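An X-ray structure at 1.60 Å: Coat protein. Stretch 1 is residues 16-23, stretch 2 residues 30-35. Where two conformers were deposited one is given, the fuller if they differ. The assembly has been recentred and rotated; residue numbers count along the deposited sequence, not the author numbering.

Stretch 1 16-23: TRTLTEIQ
Stretch 2 30-35: IFEEKV

Residues 16-23 form one extended strand, and residues 30-32 a second that runs antiparallel to it, with 138° between their N-to-C directions and a closest approach of 4.1 Å between axes. The pairing places Gln 23 beside Ile 30, Glu 21 beside Phe 31 and Thr 20 beside Glu 32, and a one-residue shift between Glu 21 and Gln 23 makes a β-bulge. Together the two segments bury 738 Å².

Ile 30 (phi/psi -130/131) sits at the bulge. Its N donates to Gln 23 O at 3.0 Å, while its O receives two amides, Ile 22 N at 2.8 Å and, weakly, Gln 23 N at 3.3 Å. This sharing follows from the phi/psi of -114/-15 at Ile 22, which turns consecutive NH groups toward one carbonyl. The mt side chain of Ile 30 lies on the same face as Gln 23 (tt), and its CG2 is 4.0 Å from CG1 of Ile 22 (pt).

Phe 31 (-118/143) points to the other face, with Glu 21, in a non-hydrogen-bonded pair whose CA atoms are 4.1 Å apart. Its chi1 of -66° and chi2 of 74° set one ring face under Glu 21 CB, which lies 4.2 Å from the ring centroid in a CH-π contact. Leu 19 (chi1 m, chi2 99°) adds an apolar contact, CB to Phe 31 CB at 3.9 Å.

Glu 32 (-135/145, tt) returns to the face of Thr 20 and closes a reciprocal hydrogen-bonded pair: Thr 20 N to Glu 32 O and Glu 32 N to Thr 20 O are both 2.8 Å. Its carboxylate is satisfied elsewhere in the structure.

At Glu 33 (-80/109) side chains take over the bonding. Its extended tt chain reaches Arg 17, coiled mmm, in a bidentate salt bridge near the guanidinium plane: Arg 17 NE to Glu 33 OE2 is 2.8 Å and Arg 17 NH2 to Glu 33 OE1 2.9 Å. Water 2 accepts from Thr 18 N (2.9 Å) and donates to Glu 33 OE2 (2.8 Å).

Lys 34 (-84/68, mttt) has left direct backbone pairing. Water 1 accepts from Lys 34 N at 2.9 Å and donates to Thr 18 O at 2.8 Å, bridging the gap. The lysine's aliphatic chain brings CE within 3.6 Å of Ile 22 CG2, and water 3 links Lys 34 NZ (2.9 Å) to Glu 21 O (2.8 Å).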

# COMPACT_ATOMS: atom_id res chain seq x y z
N THR A 16 10.18 -7.50 -15.35
CA THR A 16 10.70 -7.16 -14.02
C THR A 16 11.18 -5.72 -14.04
O THR A 16 11.61 -5.20 -15.07
CB THR A 16 11.82 -8.11 -13.55
OG1 THR A 16 12.90 -8.04 -14.48
CG2 THR A 16 11.30 -9.58 -13.39
N ARG A 17 11.03 -5.07 -12.87
CA ARG A 17 11.45 -3.69 -12.61
C ARG A 17 12.32 -3.79 -11.36
O ARG A 17 11.85 -4.24 -10.31
CB ARG A 17 10.22 -2.81 -12.32
CG ARG A 17 9.16 -2.78 -13.44
CD ARG A 17 9.62 -2.03 -14.64
NE ARG A 17 9.73 -0.60 -14.38
CZ ARG A 17 8.73 0.28 -14.39
NH1 ARG A 17 7.49 -0.08 -14.66
NH2 ARG A 17 8.98 1.55 -14.12
N THR A 18 13.59 -3.38 -11.48
CA THR A 18 14.53 -3.50 -10.36
C THR A 18 14.75 -2.12 -9.75
O THR A 18 15.12 -1.21 -10.46
CB THR A 18 15.87 -4.08 -10.84
OG1 THR A 18 15.64 -5.37 -11.41
CG2 THR A 18 16.89 -4.15 -9.69
N LEU A 19 14.55 -2.02 -8.44
CA LEU A 19 14.80 -0.79 -7.71
C LEU A 19 16.00 -0.99 -6.81
O LEU A 19 16.02 -1.90 -5.98
CB LEU A 19 13.59 -0.38 -6.88
CG LEU A 19 12.43 0.17 -7.70
CD1 LEU A 19 11.38 -0.91 -7.92
CD2 LEU A 19 11.87 1.37 -6.99
N THR A 20 16.97 -0.10 -6.96
CA THR A 20 18.28 -0.18 -6.30
C THR A 20 18.40 0.83 -5.19
O THR A 20 18.03 1.99 -5.37
CB THR A 20 19.41 0.08 -7.34
OG1 THR A 20 19.28 -0.90 -8.39
CG2 THR A 20 20.74 -0.03 -6.73
N GLU A 21 18.92 0.37 -4.07
CA GLU A 21 19.10 1.26 -2.91
C GLU A 21 20.13 2.34 -3.25
O GLU A 21 21.26 2.03 -3.69
CB GLU A 21 19.54 0.49 -1.69
CG GLU A 21 19.35 1.23 -0.36
CD GLU A 21 19.83 0.41 0.82
OE1 GLU A 21 19.02 0.12 1.75
OE2 GLU A 21 21.03 0.10 0.84
N ILE A 22 19.73 3.60 -3.08
CA ILE A 22 20.61 4.75 -3.26
C ILE A 22 20.91 5.54 -1.97
O ILE A 22 21.83 6.37 -1.94
CB ILE A 22 20.07 5.69 -4.38
CG1 ILE A 22 18.72 6.28 -4.06
CG2 ILE A 22 19.96 4.88 -5.71
CD1 ILE A 22 18.36 7.48 -4.91
N GLN A 23 20.13 5.30 -0.91
CA GLN A 23 20.31 5.93 0.41
C GLN A 23 19.82 4.96 1.49
O GLN A 23 18.80 4.29 1.30
CB GLN A 23 19.51 7.23 0.49
CG GLN A 23 19.82 8.03 1.73
CD GLN A 23 19.01 9.28 1.81
OE1 GLN A 23 18.08 9.39 2.62
NE2 GLN A 23 19.34 10.24 0.98
N ILE A 30 16.00 4.84 0.49
CA ILE A 30 15.47 5.26 -0.80
C ILE A 30 16.00 4.29 -1.83
O ILE A 30 17.23 4.01 -1.84
CB ILE A 30 15.83 6.72 -1.18
CG1 ILE A 30 15.39 7.69 -0.08
CG2 ILE A 30 15.16 7.10 -2.49
CD1 ILE A 30 15.68 9.11 -0.43
N PHE A 31 15.11 3.79 -2.65
CA PHE A 31 15.43 2.89 -3.75
C PHE A 31 15.01 3.61 -5.04
O PHE A 31 13.96 4.30 -5.06
CB PHE A 31 14.68 1.55 -3.70
CG PHE A 31 15.05 0.65 -2.52
CD1 PHE A 31 14.59 0.98 -1.23
CD2 PHE A 31 15.84 -0.47 -2.69
CE1 PHE A 31 14.92 0.18 -0.15
CE2 PHE A 31 16.17 -1.26 -1.61
CZ PHE A 31 15.70 -0.97 -0.37
N GLU A 32 15.78 3.47 -6.12
CA GLU A 32 15.42 4.07 -7.38
C GLU A 32 15.61 3.06 -8.52
O GLU A 32 16.54 2.25 -8.46
CB GLU A 32 16.28 5.31 -7.59
CG GLU A 32 16.45 5.81 -8.97
CD GLU A 32 17.40 6.97 -8.99
OE1 GLU A 32 18.58 6.78 -9.43
OE2 GLU A 32 16.93 8.03 -8.56
N GLU A 33 14.73 3.14 -9.52
CA GLU A 33 14.91 2.34 -10.70
C GLU A 33 15.96 3.01 -11.60
O GLU A 33 15.69 4.06 -12.18
CB GLU A 33 13.62 2.15 -11.47
CG GLU A 33 13.80 1.20 -12.61
CD GLU A 33 12.60 1.06 -13.48
OE1 GLU A 33 11.78 1.99 -13.54
OE2 GLU A 33 12.50 0.00 -14.12
N LYS A 34 17.14 2.41 -11.69
CA LYS A 34 18.26 3.01 -12.42
C LYS A 34 18.19 2.72 -13.91
O LYS A 34 19.03 1.99 -14.45
CB LYS A 34 19.59 2.57 -11.83
CG LYS A 34 19.76 3.05 -10.43
CD LYS A 34 21.18 2.73 -9.97
CE LYS A 34 21.50 3.35 -8.63
NZ LYS A 34 22.97 3.13 -8.38
N VAL A 35 17.18 3.31 -14.54
CA VAL A 35 16.91 3.19 -15.97
C VAL A 35 16.54 4.60 -16.45
O VAL A 35 15.86 5.34 -15.73
CB VAL A 35 15.72 2.22 -16.22
CG1 VAL A 35 15.39 2.08 -17.72
CG2 VAL A 35 16.02 0.85 -15.61
O HOH W 1 17.70 -0.24 -10.62
O HOH W 2 14.21 -2.17 -14.06
O HOH W 3 23.25 2.92 -5.47